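Local coordinates for protein integrase (Bovine immunodeficiency virus, PDB 3KKS) that probably catalyses the insertion of viral DNA into the host genome, through the catalytic core domain of this retroviral integrase, at residues 7-12 / 62-67; 16-21 / 43-48; 20-25 / 141-146; 36-41 / 68-73; 54-59 / 78-83. One frame throughout, in Å; residues are numbered along the deposited sequence.

Interaction 1: residues 7-12 / 62-67; sequences MDNTHW and GPCFTA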
# COMPACT_ATOMS: atom_id res chain seq x y z
N MET A 7 -0.51 -5.71 -1.22
CA MET A 7 0.05 -5.41 0.08
C MET A 7 1.18 -6.34 0.47
O MET A 7 1.22 -7.50 0.06
CB MET A 7 -1.05 -5.49 1.13
CG MET A 7 -1.79 -6.81 1.13
SD MET A 7 -3.09 -6.89 2.39
CE MET A 7 -3.78 -8.54 2.01
N ASP A 8 2.08 -5.82 1.29
CA ASP A 8 3.23 -6.56 1.79
C ASP A 8 3.69 -5.89 3.07
O ASP A 8 3.40 -4.71 3.31
CB ASP A 8 4.38 -6.52 0.78
CG ASP A 8 4.13 -7.39 -0.44
OD1 ASP A 8 4.04 -8.63 -0.28
OD2 ASP A 8 4.03 -6.83 -1.56
N ASN A 9 4.38 -6.65 3.90
CA ASN A 9 4.92 -6.13 5.13
C ASN A 9 6.40 -5.96 4.85
O ASN A 9 7.01 -6.78 4.18
CB ASN A 9 4.73 -7.13 6.27
CG ASN A 9 3.29 -7.21 6.71
OD1 ASN A 9 2.64 -6.19 6.91
ND2 ASN A 9 2.79 -8.43 6.87
N THR A 10 6.97 -4.87 5.35
CA THR A 10 8.38 -4.63 5.15
C THR A 10 8.97 -4.18 6.46
O THR A 10 8.26 -3.96 7.44
CB THR A 10 8.64 -3.53 4.11
OG1 THR A 10 8.14 -2.29 4.60
CG2 THR A 10 7.97 -3.87 2.80
N HIS A 11 10.28 -4.03 6.47
CA HIS A 11 10.99 -3.59 7.65
C HIS A 11 11.88 -2.42 7.32
O HIS A 11 12.51 -2.36 6.27
CB HIS A 11 11.84 -4.71 8.22
CG HIS A 11 11.06 -5.92 8.61
ND1 HIS A 11 10.73 -6.21 9.92
CD2 HIS A 11 10.49 -6.89 7.86
CE1 HIS A 11 9.99 -7.30 9.95
NE2 HIS A 11 9.83 -7.73 8.71
N TRP A 12 11.91 -1.50 8.26
CA TRP A 12 12.72 -0.31 8.20
C TRP A 12 13.26 -0.28 9.61
O TRP A 12 12.56 0.11 10.53
CB TRP A 12 11.83 0.89 7.94
CG TRP A 12 12.61 2.12 7.97
CD1 TRP A 12 12.57 3.10 8.91
CD2 TRP A 12 13.54 2.53 6.98
NE1 TRP A 12 13.42 4.11 8.55
CE2 TRP A 12 14.03 3.79 7.37
CE3 TRP A 12 14.00 1.95 5.79
CZ2 TRP A 12 14.97 4.49 6.62
CZ3 TRP A 12 14.95 2.65 5.02
CH2 TRP A 12 15.42 3.91 5.44
N GLY A 62 2.05 -15.29 2.87
CA GLY A 62 2.37 -15.08 4.27
C GLY A 62 1.20 -15.47 5.15
O GLY A 62 0.04 -15.28 4.76
N PRO A 63 1.46 -16.03 6.33
CA PRO A 63 0.44 -16.45 7.29
C PRO A 63 -0.51 -15.33 7.70
O PRO A 63 -1.71 -15.54 7.81
CB PRO A 63 1.26 -16.94 8.48
CG PRO A 63 2.48 -17.49 7.82
CD PRO A 63 2.80 -16.44 6.78
N CYS A 64 0.03 -14.14 7.91
CA CYS A 64 -0.80 -13.01 8.33
C CYS A 64 -1.67 -12.47 7.20
O CYS A 64 -2.47 -11.57 7.40
CB CYS A 64 0.07 -11.89 8.90
SG CYS A 64 1.24 -11.19 7.75
N PHE A 65 -1.51 -13.03 6.00
CA PHE A 65 -2.30 -12.61 4.85
C PHE A 65 -3.30 -13.69 4.44
O PHE A 65 -4.24 -13.41 3.70
CB PHE A 65 -1.41 -12.29 3.64
CG PHE A 65 -0.52 -11.08 3.82
CD1 PHE A 65 -1.02 -9.90 4.35
CD2 PHE A 65 0.82 -11.13 3.44
CE1 PHE A 65 -0.19 -8.78 4.51
CE2 PHE A 65 1.66 -10.02 3.60
CZ PHE A 65 1.15 -8.84 4.13
N THR A 66 -3.10 -14.92 4.92
CA THR A 66 -3.98 -16.03 4.55
C THR A 66 -4.91 -16.56 5.64
O THR A 66 -5.67 -17.50 5.40
CB THR A 66 -3.17 -17.24 4.00
OG1 THR A 66 -2.19 -17.64 4.96
CG2 THR A 66 -2.48 -16.87 2.70
N ALA A 67 -4.86 -15.96 6.83
CA ALA A 67 -5.72 -16.40 7.93
C ALA A 67 -7.19 -16.26 7.56
O ALA A 67 -7.54 -15.42 6.72
CB ALA A 67 -5.41 -15.58 9.18

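Interaction 2: residues 16-21 / 43-48; sequences IIWVAV and LCILQL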
# COMPACT_ATOMS: atom_id res chain seq x y z
N ILE A 16 8.15 -2.40 11.81
CA ILE A 16 7.51 -3.18 10.76
C ILE A 16 6.54 -2.23 10.05
O ILE A 16 5.86 -1.44 10.70
CB ILE A 16 6.65 -4.34 11.31
CG1 ILE A 16 7.46 -5.18 12.31
CG2 ILE A 16 6.17 -5.22 10.16
CD1 ILE A 16 6.64 -6.30 12.95
N ILE A 17 6.47 -2.30 8.73
CA ILE A 17 5.57 -1.40 8.00
C ILE A 17 4.74 -2.12 6.95
O ILE A 17 5.28 -2.71 6.01
CB ILE A 17 6.37 -0.26 7.32
CG1 ILE A 17 7.02 0.63 8.38
CG2 ILE A 17 5.44 0.57 6.43
CD1 ILE A 17 8.03 1.61 7.82
N TRP A 18 3.42 -2.08 7.13
CA TRP A 18 2.49 -2.67 6.18
C TRP A 18 2.42 -1.69 5.02
O TRP A 18 2.26 -0.49 5.23
CB TRP A 18 1.11 -2.80 6.82
CG TRP A 18 0.09 -3.42 5.92
CD1 TRP A 18 -0.06 -4.76 5.65
CD2 TRP A 18 -0.96 -2.75 5.21
NE1 TRP A 18 -1.14 -4.96 4.83
CE2 TRP A 18 -1.71 -3.74 4.54
CE3 TRP A 18 -1.34 -1.41 5.08
CZ2 TRP A 18 -2.83 -3.43 3.75
CZ3 TRP A 18 -2.45 -1.10 4.29
CH2 TRP A 18 -3.18 -2.11 3.64
N VAL A 19 2.52 -2.19 3.79
CA VAL A 19 2.50 -1.34 2.61
C VAL A 19 1.54 -1.82 1.52
O VAL A 19 1.58 -2.98 1.11
CB VAL A 19 3.92 -1.26 1.98
CG1 VAL A 19 3.89 -0.41 0.71
CG2 VAL A 19 4.91 -0.68 2.99
N ALA A 20 0.70 -0.92 1.03
CA ALA A 20 -0.22 -1.28 -0.04
C ALA A 20 -0.02 -0.33 -1.20
O ALA A 20 0.10 0.88 -1.01
CB ALA A 20 -1.68 -1.21 0.45
N VAL A 21 0.04 -0.88 -2.42
CA VAL A 21 0.22 -0.06 -3.60
C VAL A 21 -0.92 -0.26 -4.57
O VAL A 21 -1.27 -1.40 -4.90
CB VAL A 21 1.54 -0.40 -4.33
CG1 VAL A 21 1.69 0.49 -5.58
CG2 VAL A 21 2.72 -0.22 -3.39
N LEU A 43 -6.65 -4.62 10.57
CA LEU A 43 -6.83 -3.22 10.92
C LEU A 43 -6.38 -2.36 9.73
O LEU A 43 -7.05 -1.39 9.36
CB LEU A 43 -6.01 -2.89 12.17
CG LEU A 43 -6.74 -2.70 13.51
CD1 LEU A 43 -8.04 -3.46 13.51
CD2 LEU A 43 -5.84 -3.15 14.65
N CYS A 44 -5.24 -2.72 9.14
CA CYS A 44 -4.71 -2.01 7.99
C CYS A 44 -5.67 -2.03 6.80
O CYS A 44 -5.88 -1.01 6.14
CB CYS A 44 -3.37 -2.59 7.57
SG CYS A 44 -2.01 -2.15 8.67
N ILE A 45 -6.26 -3.20 6.52
CA ILE A 45 -7.21 -3.32 5.41
C ILE A 45 -8.45 -2.47 5.67
O ILE A 45 -8.96 -1.83 4.75
CB ILE A 45 -7.65 -4.79 5.21
CG1 ILE A 45 -6.46 -5.65 4.77
CG2 ILE A 45 -8.75 -4.87 4.16
CD1 ILE A 45 -6.80 -7.12 4.62
N LEU A 46 -8.94 -2.47 6.90
CA LEU A 46 -10.11 -1.67 7.24
C LEU A 46 -9.84 -0.18 7.04
O LEU A 46 -10.71 0.55 6.57
CB LEU A 46 -10.55 -1.95 8.69
CG LEU A 46 -11.33 -3.26 8.85
CD1 LEU A 46 -11.48 -3.62 10.31
CD2 LEU A 46 -12.70 -3.14 8.20
N GLN A 47 -8.62 0.25 7.37
CA GLN A 47 -8.21 1.65 7.18
C GLN A 47 -8.14 1.96 5.68
O GLN A 47 -8.57 3.02 5.23
CB GLN A 47 -6.83 1.89 7.78
CG GLN A 47 -6.75 2.00 9.30
CD GLN A 47 -6.86 3.43 9.80
OE1 GLN A 47 -6.30 4.36 9.22
NE2 GLN A 47 -7.58 3.62 10.91
N LEU A 48 -7.58 1.03 4.92
CA LEU A 48 -7.45 1.21 3.48
C LEU A 48 -8.82 1.30 2.81
O LEU A 48 -9.06 2.18 1.99
CB LEU A 48 -6.68 0.03 2.87
CG LEU A 48 -6.21 0.27 1.43
CD1 LEU A 48 -5.07 1.29 1.43
CD2 LEU A 48 -5.75 -1.03 0.81

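Interaction 3: residues 20-25 / 141-146; sequences AVETNS and EIYLES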
# COMPACT_ATOMS: atom_id res chain seq x y z
N ALA A 20 0.70 -0.92 1.03
CA ALA A 20 -0.22 -1.28 -0.04
C ALA A 20 -0.02 -0.33 -1.20
O ALA A 20 0.10 0.88 -1.01
CB ALA A 20 -1.68 -1.21 0.45
N VAL A 21 0.04 -0.88 -2.42
CA VAL A 21 0.22 -0.06 -3.60
C VAL A 21 -0.92 -0.26 -4.57
O VAL A 21 -1.27 -1.40 -4.90
CB VAL A 21 1.54 -0.40 -4.33
CG1 VAL A 21 1.69 0.49 -5.58
CG2 VAL A 21 2.72 -0.22 -3.39
N GLU A 22 -1.52 0.83 -5.04
CA GLU A 22 -2.61 0.72 -6.00
C GLU A 22 -1.91 0.61 -7.35
O GLU A 22 -1.22 1.53 -7.78
CB GLU A 22 -3.51 1.95 -5.92
CG GLU A 22 -4.89 1.74 -6.54
CD GLU A 22 -4.95 2.16 -7.99
OE1 GLU A 22 -5.35 1.33 -8.84
OE2 GLU A 22 -4.61 3.32 -8.29
N THR A 23 -2.10 -0.53 -8.01
CA THR A 23 -1.45 -0.83 -9.29
C THR A 23 -1.61 0.15 -10.44
O THR A 23 -0.64 0.45 -11.13
CB THR A 23 -1.86 -2.23 -9.81
OG1 THR A 23 -3.28 -2.26 -10.03
CG2 THR A 23 -1.50 -3.28 -8.80
N ASN A 24 -2.81 0.65 -10.65
CA ASN A 24 -3.02 1.59 -11.75
C ASN A 24 -2.35 2.94 -11.54
O ASN A 24 -1.60 3.41 -12.39
CB ASN A 24 -4.51 1.80 -12.01
CG ASN A 24 -4.76 2.76 -13.17
OD1 ASN A 24 -4.35 2.51 -14.30
ND2 ASN A 24 -5.45 3.85 -12.89
N SER A 25 -2.61 3.57 -10.40
CA SER A 25 -2.03 4.88 -10.14
C SER A 25 -0.64 4.85 -9.52
O SER A 25 0.10 5.82 -9.61
CB SER A 25 -2.96 5.68 -9.22
OG SER A 25 -3.01 5.08 -7.93
N GLU A 141 -3.18 12.36 -8.23
CA GLU A 141 -4.11 12.90 -9.22
C GLU A 141 -4.66 11.78 -10.09
O GLU A 141 -5.83 11.77 -10.44
CB GLU A 141 -3.42 13.95 -10.10
CG GLU A 141 -2.86 15.13 -9.32
CD GLU A 141 -2.02 16.05 -10.18
OE1 GLU A 141 -1.15 15.55 -10.93
OE2 GLU A 141 -2.20 17.28 -10.08
N ILE A 142 -3.79 10.85 -10.45
CA ILE A 142 -4.17 9.73 -11.29
C ILE A 142 -5.23 8.88 -10.59
O ILE A 142 -6.24 8.52 -11.19
CB ILE A 142 -2.94 8.86 -11.62
CG1 ILE A 142 -1.99 9.65 -12.52
CG2 ILE A 142 -3.37 7.55 -12.26
CD1 ILE A 142 -0.79 8.85 -13.01
N TYR A 143 -4.99 8.56 -9.32
CA TYR A 143 -5.93 7.76 -8.55
C TYR A 143 -7.26 8.49 -8.45
O TYR A 143 -8.32 7.90 -8.67
CB TYR A 143 -5.41 7.50 -7.14
CG TYR A 143 -6.44 6.80 -6.27
CD1 TYR A 143 -6.62 5.42 -6.34
CD2 TYR A 143 -7.29 7.54 -5.45
CE1 TYR A 143 -7.63 4.79 -5.62
CE2 TYR A 143 -8.31 6.92 -4.72
CZ TYR A 143 -8.47 5.55 -4.81
OH TYR A 143 -9.47 4.93 -4.11
N LEU A 144 -7.19 9.76 -8.09
CA LEU A 144 -8.37 10.60 -7.96
C LEU A 144 -9.16 10.59 -9.25
O LEU A 144 -10.39 10.59 -9.23
CB LEU A 144 -7.97 12.03 -7.63
CG LEU A 144 -9.07 13.07 -7.84
CD1 LEU A 144 -10.19 12.82 -6.85
CD2 LEU A 144 -8.50 14.48 -7.68
N GLU A 145 -8.46 10.60 -10.37
CA GLU A 145 -9.11 10.60 -11.67
C GLU A 145 -9.82 9.28 -11.92
O GLU A 145 -10.96 9.27 -12.37
CB GLU A 145 -8.09 10.87 -12.78
CG GLU A 145 -8.71 11.11 -14.14
CD GLU A 145 -9.74 12.23 -14.11
OE1 GLU A 145 -9.44 13.29 -13.53
OE2 GLU A 145 -10.84 12.04 -14.68
N SER A 146 -9.15 8.17 -11.64
CA SER A 146 -9.76 6.86 -11.84
C SER A 146 -11.00 6.77 -10.96
O SER A 146 -11.98 6.11 -11.31
CB SER A 146 -8.77 5.75 -11.47
OG SER A 146 -8.50 5.74 -10.07

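Interaction 4: residues 36-41 / 68-73; sequences ETALQV and HRIENL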
# COMPACT_ATOMS: atom_id res chain seq x y z
N GLU A 36 3.74 -8.39 13.13
CA GLU A 36 3.17 -9.02 11.95
C GLU A 36 2.13 -10.08 12.28
O GLU A 36 2.44 -11.27 12.32
CB GLU A 36 4.26 -9.66 11.09
CG GLU A 36 4.96 -8.70 10.15
CD GLU A 36 6.01 -9.40 9.31
OE1 GLU A 36 7.09 -9.72 9.85
OE2 GLU A 36 5.74 -9.64 8.11
N THR A 37 0.90 -9.64 12.51
CA THR A 37 -0.19 -10.56 12.83
C THR A 37 -1.35 -10.34 11.88
O THR A 37 -1.39 -9.35 11.14
CB THR A 37 -0.71 -10.35 14.26
OG1 THR A 37 -0.96 -8.96 14.48
CG2 THR A 37 0.31 -10.84 15.28
N ALA A 38 -2.30 -11.26 11.90
CA ALA A 38 -3.47 -11.15 11.05
C ALA A 38 -4.35 -10.03 11.56
O ALA A 38 -5.06 -9.39 10.79
CB ALA A 38 -4.24 -12.47 11.06
N LEU A 39 -4.31 -9.80 12.87
CA LEU A 39 -5.11 -8.76 13.50
C LEU A 39 -4.66 -7.39 13.02
O LEU A 39 -5.49 -6.56 12.65
CB LEU A 39 -5.00 -8.87 15.03
CG LEU A 39 -5.76 -7.89 15.94
CD1 LEU A 39 -4.97 -6.63 16.11
CD2 LEU A 39 -7.13 -7.59 15.37
N GLN A 40 -3.36 -7.14 13.03
CA GLN A 40 -2.85 -5.86 12.57
C GLN A 40 -3.19 -5.71 11.09
O GLN A 40 -3.71 -4.67 10.68
CB GLN A 40 -1.34 -5.77 12.78
CG GLN A 40 -0.93 -5.81 14.23
CD GLN A 40 -1.73 -4.85 15.08
OE1 GLN A 40 -1.96 -3.70 14.70
NE2 GLN A 40 -2.17 -5.32 16.24
N VAL A 41 -2.92 -6.74 10.30
CA VAL A 41 -3.22 -6.68 8.88
C VAL A 41 -4.68 -6.32 8.63
O VAL A 41 -4.99 -5.52 7.76
CB VAL A 41 -2.88 -8.01 8.18
CG1 VAL A 41 -3.45 -8.00 6.75
CG2 VAL A 41 -1.37 -8.18 8.13
N HIS A 68 -8.05 -17.09 8.16
CA HIS A 68 -9.49 -17.03 7.90
C HIS A 68 -9.97 -15.62 8.23
O HIS A 68 -10.93 -15.12 7.65
CB HIS A 68 -10.24 -18.06 8.75
CG HIS A 68 -10.16 -19.45 8.21
ND1 HIS A 68 -10.32 -20.57 9.00
CD2 HIS A 68 -9.96 -19.91 6.95
CE1 HIS A 68 -10.21 -21.65 8.26
NE2 HIS A 68 -9.99 -21.28 7.01
N ARG A 69 -9.29 -15.01 9.20
CA ARG A 69 -9.60 -13.66 9.63
C ARG A 69 -9.59 -12.73 8.40
O ARG A 69 -10.54 -12.00 8.15
CB ARG A 69 -8.55 -13.21 10.66
CG ARG A 69 -8.32 -11.71 10.74
CD ARG A 69 -9.14 -11.05 11.82
NE ARG A 69 -8.64 -11.38 13.15
CZ ARG A 69 -9.10 -10.84 14.28
NH1 ARG A 69 -10.07 -9.94 14.24
NH2 ARG A 69 -8.59 -11.22 15.44
N ILE A 70 -8.51 -12.80 7.63
CA ILE A 70 -8.35 -11.96 6.44
C ILE A 70 -9.24 -12.39 5.30
O ILE A 70 -9.80 -11.54 4.58
CB ILE A 70 -6.88 -11.98 5.97
CG1 ILE A 70 -5.97 -11.56 7.12
CG2 ILE A 70 -6.70 -11.05 4.77
CD1 ILE A 70 -6.44 -10.31 7.86
N GLU A 71 -9.38 -13.70 5.12
CA GLU A 71 -10.22 -14.25 4.06
C GLU A 71 -11.68 -13.86 4.28
O GLU A 71 -12.37 -13.45 3.35
CB GLU A 71 -10.09 -15.77 4.02
CG GLU A 71 -9.38 -16.30 2.78
CD GLU A 71 -8.05 -16.97 3.10
OE1 GLU A 71 -8.02 -17.83 4.00
OE2 GLU A 71 -7.04 -16.62 2.44
N ASN A 72 -12.16 -13.99 5.51
CA ASN A 72 -13.54 -13.62 5.79
C ASN A 72 -13.73 -12.10 5.75
O ASN A 72 -14.78 -11.61 5.34
CB ASN A 72 -13.98 -14.18 7.14
CG ASN A 72 -14.13 -15.70 7.12
OD1 ASN A 72 -14.27 -16.31 6.06
ND2 ASN A 72 -14.11 -16.31 8.30
N LEU A 73 -12.72 -11.35 6.17
CA LEU A 73 -12.81 -9.89 6.16
C LEU A 73 -13.01 -9.37 4.73
O LEU A 73 -13.83 -8.47 4.50
CB LEU A 73 -11.54 -9.27 6.76
CG LEU A 73 -11.46 -7.74 6.66
CD1 LEU A 73 -12.74 -7.13 7.21
CD2 LEU A 73 -10.25 -7.23 7.40

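Interaction 5: residues 54-59 / 78-83; sequences VLHLHS and GITKTT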
# COMPACT_ATOMS: atom_id res chain seq x y z
N VAL A 54 -11.24 -0.20 -2.76
CA VAL A 54 -10.45 -1.41 -2.88
C VAL A 54 -11.37 -2.50 -3.40
O VAL A 54 -12.26 -2.96 -2.68
CB VAL A 54 -9.88 -1.84 -1.53
CG1 VAL A 54 -9.03 -3.10 -1.70
CG2 VAL A 54 -9.09 -0.71 -0.93
N LEU A 55 -11.13 -2.92 -4.63
CA LEU A 55 -11.94 -3.95 -5.26
C LEU A 55 -11.25 -5.30 -5.31
O LEU A 55 -11.90 -6.34 -5.36
CB LEU A 55 -12.31 -3.52 -6.68
CG LEU A 55 -13.63 -2.76 -6.80
CD1 LEU A 55 -14.01 -2.11 -5.47
CD2 LEU A 55 -13.52 -1.72 -7.90
N HIS A 56 -9.92 -5.29 -5.28
CA HIS A 56 -9.17 -6.52 -5.34
C HIS A 56 -7.90 -6.36 -4.52
O HIS A 56 -7.18 -5.37 -4.65
CB HIS A 56 -8.85 -6.83 -6.81
CG HIS A 56 -8.22 -8.17 -7.03
ND1 HIS A 56 -8.24 -8.81 -8.25
CD2 HIS A 56 -7.53 -8.99 -6.19
CE1 HIS A 56 -7.59 -9.96 -8.16
NE2 HIS A 56 -7.15 -10.09 -6.92
N LEU A 57 -7.63 -7.35 -3.67
CA LEU A 57 -6.46 -7.33 -2.81
C LEU A 57 -5.56 -8.53 -3.12
O LEU A 57 -6.02 -9.66 -3.20
CB LEU A 57 -6.92 -7.38 -1.35
CG LEU A 57 -6.03 -6.79 -0.25
CD1 LEU A 57 -5.55 -5.40 -0.63
CD2 LEU A 57 -6.83 -6.73 1.04
N HIS A 58 -4.26 -8.27 -3.30
CA HIS A 58 -3.30 -9.32 -3.60
C HIS A 58 -2.12 -9.27 -2.63
O HIS A 58 -1.79 -8.21 -2.09
CB HIS A 58 -2.79 -9.14 -5.04
CG HIS A 58 -1.93 -10.27 -5.52
ND1 HIS A 58 -2.42 -11.54 -5.74
CD2 HIS A 58 -0.61 -10.32 -5.82
CE1 HIS A 58 -1.44 -12.32 -6.16
NE2 HIS A 58 -0.33 -11.61 -6.21
N SER A 59 -1.48 -10.42 -2.41
CA SER A 59 -0.32 -10.51 -1.52
C SER A 59 0.35 -11.87 -1.65
O SER A 59 -0.04 -12.69 -2.48
CB SER A 59 -0.76 -10.31 -0.08
OG SER A 59 -1.68 -11.32 0.29
N GLY A 78 -16.58 -7.37 0.54
CA GLY A 78 -16.77 -7.54 -0.89
C GLY A 78 -15.51 -7.26 -1.68
O GLY A 78 -15.55 -6.57 -2.70
N ILE A 79 -14.39 -7.79 -1.21
CA ILE A 79 -13.11 -7.59 -1.88
C ILE A 79 -12.56 -8.90 -2.44
O ILE A 79 -12.49 -9.90 -1.73
CB ILE A 79 -12.06 -7.01 -0.90
CG1 ILE A 79 -12.44 -5.59 -0.49
CG2 ILE A 79 -10.68 -7.01 -1.55
CD1 ILE A 79 -11.54 -5.00 0.58
N THR A 80 -12.18 -8.90 -3.70
CA THR A 80 -11.63 -10.10 -4.30
C THR A 80 -10.22 -10.24 -3.75
O THR A 80 -9.45 -9.28 -3.76
CB THR A 80 -11.56 -9.97 -5.82
OG1 THR A 80 -12.86 -9.66 -6.32
CG2 THR A 80 -11.09 -11.28 -6.44
N LYS A 81 -9.89 -11.42 -3.25
CA LYS A 81 -8.56 -11.64 -2.69
C LYS A 81 -7.85 -12.78 -3.40
O LYS A 81 -8.44 -13.83 -3.67
CB LYS A 81 -8.66 -11.94 -1.20
CG LYS A 81 -7.35 -12.34 -0.55
CD LYS A 81 -7.51 -12.58 0.95
CE LYS A 81 -6.33 -13.34 1.52
NZ LYS A 81 -5.04 -12.69 1.22
N THR A 82 -6.58 -12.56 -3.70
CA THR A 82 -5.75 -13.55 -4.38
C THR A 82 -4.40 -13.63 -3.68
O THR A 82 -4.08 -12.78 -2.85
CB THR A 82 -5.56 -13.21 -5.88
OG1 THR A 82 -5.02 -11.89 -6.01
CG2 THR A 82 -6.90 -13.29 -6.61
N THR A 83 -3.61 -14.64 -4.03
CA THR A 83 -2.31 -14.84 -3.41
C THR A 83 -1.26 -15.38 -4.39
O THR A 83 -1.59 -15.82 -5.49
CB THR A 83 -2.44 -15.81 -2.21
OG1 THR A 83 -3.36 -15.25 -1.26
CG2 THR A 83 -1.10 -16.03 -1.53

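Interaction 1: residues 7-12 / 62-67
A Met-aromatic contact between M7 and F65 joins strand 4-12 to the short helical turn just after strand 56-59 in this RNase H-like core. M7 SD stands 4.9 Å from the centroid of the F65 ring in an oblique position, 48° off the ring normal, while M7 CE comes to 3.9 Å from F65 CD1; the two side chains slide past each other in opposite directions. N9 meets the ring tip to tip, N9 ND2 3.2 Å from F65 CZ, with the amide and ring planes 18° apart. The same ND2 lies 3.3 Å from C64 SG, and this sulfur sits 4.1 Å above the F65 plane, over the ring centre. Between M7 and N9, the CB of D8 points away from the turn, and D8 OD1 comes close to D60 OD2, consistent with the acidic DDE site of retroviral integrases. With a sulfur over one face, M7 placed obliquely and an amide at its tip, the F65 ring is probably positioned by dispersion and weak electrostatics.

Interaction 2: residues 16-21 / 43-48
C44 O accepts the helical bond from L48 N at 2.9 Å, and the two residues, one turn apart, both direct their side chains at strand 16-21. The centre of the contact is a CH-pi interaction: C44 CB lies 3.4 Å from the centroid of the six-membered ring of W18, only 14° off its normal. C44 SG comes down obliquely toward the other part of the indole, 4.1 Å from the five-membered centroid. W18 CG is anti to the backbone N (chi1 -179°), which starts the side chain toward the helix. L48 CD2 meets the indole at its edge, 4.0 Å from W18 CH2, and also rests 4.1 Å from A20 CB. I45 adds a looser touch, CG1 to W18 CZ2 at 4.4 Å. Strand and helix axes approach to 10.1 Å and cross at -38°; helix 38-51 packs on the sheet here, in the buried core. M7 and N9 of strand 4-12 also touch W18, and the indole's contacts with the helix are apolar and sulfur-aromatic, consistent with dispersion doing most of the work.

Interaction 3: residues 20-25 / 141-146
Strand 15-22 ends at E22, and the helically turned backbone of T23, N24 and S25 brings S25 CA to 5.1 Å from Y143 CA on helix 139-148. The E22 side chain folds back over this turn, its CG anti to the backbone N and its chain bent at chi2 (-93°). Its carboxylate accepts from two amides of the turn: N24 N donates to E22 OE1 at 3.2 Å, and S25 N donates to E22 OE2 at 2.9 Å, each acceptor being met from above the carboxylate plane. The same OE2 meets the Y143 ring at its edge, in plane, 3.5 Å from CD1. The two side chains cross at about a right angle, and their planes are 58° apart; an aryl C-H edge facing a carboxylate oxygen would probably be electrostatically favourable. S25 packs against the helix, with CB 3.6 Å from I142 CG2 and OG 3.5 Å from Y143 CB, while OG also bonds to L27 N. On the helix, S146 OG donates to Y143 O at 2.6 Å. Beyond the contact, Y143 OH bonds to T53 N, and its ring meets that of Y52 edge-to-face. The turn belongs to the beta-hairpin formed by strands 15-22 and 28-33, here docked against the last helix of the RNase H-like integrase core.

Interaction 4: residues 36-41 / 68-73
I70 and V41 form the close-packed half of this helix-helix contact, whereas R69 and L39 meet at its more exposed edge. In the close half, I70 CD1 lies 3.4 Å from A38 O and 3.9 Å from V41 CG1, the two branched side chains crossing at about a right angle. The chi2 of I70 (-48°) turns CD1 into this position, and A42 and I45 of helix 38-51 continue the same apolar surface round I70. A38 CB lies between the two halves, 4.4 Å from I70 CG1 and 4.2 Å from R69 CG. At the looser edge the R69 chain, bent at chi2 and chi3, lies beside L39 and points the same way. L39 CD2 sits 3.6 Å above one face of the guanidinium, offset toward its rim, so a methyl group covers part of the flat charged group. Helix 38-51 begins here with T37 at its N-cap, where T37 OG1 accepts a weak bond from Q40 N. The contact thus passes from buried aliphatic packing to a methyl-on-guanidinium touch, which would partly shield one face of the guanidinium while the exposed R69 remains on the protein surface.

Interaction 5: residues 54-59 / 78-83
H56 and H58 both carry CG anti to the backbone N (chi1 -173° and -172°), and T82 holds OG1 between its own N and carbonyl carbon (chi1 55°); from these positions both imidazoles meet the one hydroxyl. T82 OG1 lies 2.9 Å from H56 NE2 and 2.6 Å from H58 ND1; both are hydrogen bonds, near the plane of each ring and at its edge. As a hydroxyl can donate only one proton, at least one imidazole probably donates to it. T80 CG2 lies 4.0 Å from the H56 ring centroid, over the centre of one face, a CH-pi contact. These residues share one side of two neighbouring parallel strands that a beta-alpha-beta crossover connects through helix 68-76, which ends in a Schellman motif with G78 as its C-prime residue. The backbone bonds alternate: T80 N to L55 O at 3.1 Å, L57 N to T80 O at 2.7 Å, and T82 N to L57 O at 3.0 Å. L57, on the other face, packs its CB 3.8 Å from CG2 of I79 in the loop before strand 80-83, and V54 CG1, before strand 56-59, lies 3.9 Å from I79 CD1; C74 of the crossover helix touches both L57 and I79. K81 projects on the L57 side, its NZ bonded to F65 O. Y87 brings its ring against H56 and H58 on the histidine side.

From the N terminus, strand 4-12 opens interaction 1, whose loop closes at residues 62-67 and encloses all of interaction 2, where strand 15-22 meets helix 38-51. Interaction 3 starts from that same strand, sharing A20 and V21, and closes far along the chain at helix 139-148; the loop it makes contains interactions 4 and 5. Interaction 4 links the start of helix 38-51 to helix 68-76 and crosses interactions 1, 2 and 5. Interaction 5 opens after interaction 2 has closed, completing the sheet edge with strand 80-83, and also crosses interaction 1. Interactions 1 and 3 cross too, on opposite sides of the chain's centre.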